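PDB 5K8R: protocadherin gamma-B3 from Homo sapiens, which mediates calcium-dependent homophilic cell adhesion, forming antiparallel homodimers through its first four extracellular cadherin repeats, and may help establish specific neuronal connections. Local coordinates for the calcium ion site. Coordinates in Å, arbitrary orientation; residue numbers count along the deposited sequence, not the author numbering.

The calcium ion site. Residues 95, 97, 99-101, 129, 131, 135-136, 138, 186, 190, 192. With CA (calcium ion), chain B.
This calcium site belongs to the linker between the first and second cadherin repeats. The ion has at least seven protein oxygens around it. Asn97 and Asn99 come from the linker, in the family's DxNDN motif. Asp129 and Asp131 form the DxD motif of the second repeat, and Asn135 and Asp186 come from that repeat too.

Asp129 grips the ion with both carboxylate oxygens. Its CG lies anti to the backbone N (chi1 -162°). From CB the chain runs to CG, and there it forks toward the metal. Asp129 OD2 is the nearer branch, 2.4 Å from the calcium. Asp129 OD1 sits farther off, 2.7 Å from the calcium. Each oxygen also takes a hydrogen bond on its anti lone pair. The backbone N of Asp131 reaches Asp129 OD1 in a nearly straight bond (161° at H). The amide NE2 of Gln138 donates to Asp129 OD2 at 3.0 Å. These two donors pin the carboxylate at both tips and fix its rotation. The same NE2 reaches Ser136 O from above the carbonyl plane.

Asp131 and Asp186 each give this ion one oxygen, OD2. Asp131 OD2 is 2.5 Å from the calcium. Asp186 takes the crowded position between backbone N and carbonyl carbon (chi1 55°), and its OD2 binds the ion. Asp186 OD1 accepts a hydrogen bond from the backbone N of Arg192 at 2.7 Å, from above the carboxylate plane.

Asn97 brings its amide oxygen OD1 to the ion and turns ND2 away, to Pro190 O at 2.6 Å. That bond lies in the carbonyl plane. Asn99 and Asn135 bind through their backbone oxygens. The side chain of Asn135 points back to the linker, where ND2 meets Asp95 OD2 from above the carboxylate plane.

Three carboxylates would probably more than offset the ion's double charge, and Asp131 also serves a neighbouring calcium. Binding ties the linker to the second repeat and, with the neighbouring calcium sites, stiffens the junction for adhesion.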
# COMPACT_ATOMS: atom_id res chain seq x y z
N ASP A 95 -50.40 -15.69 7.17
CA ASP A 95 -49.24 -15.18 7.86
C ASP A 95 -49.58 -13.89 8.61
O ASP A 95 -50.27 -13.02 8.08
CB ASP A 95 -48.10 -14.91 6.88
CG ASP A 95 -46.84 -14.39 7.56
OD1 ASP A 95 -46.44 -14.95 8.60
OD2 ASP A 95 -46.26 -13.41 7.05
N ASN A 97 -47.68 -10.73 11.11
CA ASN A 97 -46.39 -10.08 11.33
C ASN A 97 -46.02 -10.18 12.81
O ASN A 97 -46.10 -9.22 13.58
CB ASN A 97 -46.43 -8.63 10.86
CG ASN A 97 -45.06 -7.98 10.86
OD1 ASN A 97 -44.05 -8.64 10.61
ND2 ASN A 97 -45.02 -6.69 11.16
N ASN A 99 -42.93 -11.52 13.71
CA ASN A 99 -41.48 -11.66 13.74
C ASN A 99 -40.84 -10.36 13.27
O ASN A 99 -41.21 -9.84 12.21
CB ASN A 99 -41.01 -12.82 12.86
CG ASN A 99 -41.32 -14.18 13.47
OD1 ASN A 99 -42.11 -14.95 12.92
ND2 ASN A 99 -40.70 -14.47 14.60
N PRO A 100 -39.90 -9.80 14.03
CA PRO A 100 -39.23 -8.58 13.59
C PRO A 100 -38.10 -8.91 12.63
O PRO A 100 -37.61 -10.05 12.61
CB PRO A 100 -38.69 -8.00 14.90
CG PRO A 100 -38.40 -9.21 15.73
CD PRO A 100 -39.46 -10.23 15.37
N PRO A 101 -37.66 -7.95 11.83
CA PRO A 101 -36.45 -8.16 11.03
C PRO A 101 -35.23 -8.28 11.93
O PRO A 101 -35.25 -7.94 13.11
CB PRO A 101 -36.37 -6.91 10.15
CG PRO A 101 -37.15 -5.88 10.90
CD PRO A 101 -38.25 -6.63 11.59
N ASP A 129 -36.06 -11.71 7.62
CA ASP A 129 -37.36 -11.75 8.26
C ASP A 129 -38.04 -13.08 7.95
O ASP A 129 -38.32 -13.36 6.78
CB ASP A 129 -38.22 -10.57 7.80
CG ASP A 129 -39.38 -10.29 8.74
OD1 ASP A 129 -40.08 -11.25 9.14
OD2 ASP A 129 -39.60 -9.11 9.07
N ASP A 131 -40.99 -13.98 8.25
CA ASP A 131 -42.34 -13.83 7.72
C ASP A 131 -42.31 -13.86 6.19
O ASP A 131 -41.26 -14.00 5.56
CB ASP A 131 -42.97 -12.54 8.24
CG ASP A 131 -43.14 -12.53 9.74
OD1 ASP A 131 -43.35 -13.62 10.33
OD2 ASP A 131 -43.07 -11.44 10.35
N ASN A 135 -45.21 -8.79 5.30
CA ASN A 135 -44.69 -8.88 6.66
C ASN A 135 -43.18 -9.04 6.70
O ASN A 135 -42.57 -8.82 7.75
CB ASN A 135 -45.36 -10.04 7.40
CG ASN A 135 -46.87 -9.89 7.47
OD1 ASN A 135 -47.40 -8.78 7.42
ND2 ASN A 135 -47.57 -11.01 7.60
N SER A 136 -42.56 -9.43 5.58
CA SER A 136 -41.11 -9.51 5.48
C SER A 136 -40.52 -8.50 4.51
O SER A 136 -39.29 -8.40 4.42
CB SER A 136 -40.68 -10.92 5.06
OG SER A 136 -41.21 -11.26 3.80
N GLN A 138 -38.97 -5.35 3.54
CA GLN A 138 -38.23 -4.44 4.41
C GLN A 138 -38.11 -3.05 3.79
O GLN A 138 -38.17 -2.86 2.57
CB GLN A 138 -36.84 -5.00 4.71
CG GLN A 138 -36.85 -6.35 5.40
CD GLN A 138 -37.66 -6.34 6.68
OE1 GLN A 138 -37.65 -5.37 7.44
NE2 GLN A 138 -38.38 -7.43 6.93
N ASP A 186 -40.28 -3.51 8.69
CA ASP A 186 -41.07 -4.33 7.78
C ASP A 186 -42.39 -3.64 7.45
O ASP A 186 -42.71 -2.57 7.97
CB ASP A 186 -41.30 -5.72 8.38
CG ASP A 186 -41.92 -5.68 9.77
OD1 ASP A 186 -42.65 -4.71 10.09
OD2 ASP A 186 -41.68 -6.63 10.55
N PRO A 190 -48.53 -5.12 13.47
CA PRO A 190 -47.94 -3.78 13.44
C PRO A 190 -46.53 -3.77 12.87
O PRO A 190 -45.95 -4.83 12.66
CB PRO A 190 -47.93 -3.38 14.91
CG PRO A 190 -47.74 -4.67 15.63
CD PRO A 190 -48.48 -5.71 14.82
N ARG A 192 -42.68 -3.74 12.64
CA ARG A 192 -41.56 -4.19 13.46
C ARG A 192 -40.26 -3.78 12.79
O ARG A 192 -40.15 -3.78 11.56
CB ARG A 192 -41.60 -5.71 13.67
CG ARG A 192 -42.72 -6.17 14.59
CD ARG A 192 -42.76 -7.68 14.71
NE ARG A 192 -43.16 -8.11 16.04
CZ ARG A 192 -44.42 -8.21 16.45
NH1 ARG A 192 -45.41 -7.91 15.62
NH2 ARG A 192 -44.69 -8.61 17.68
CA CA B . -41.80 -9.30 9.97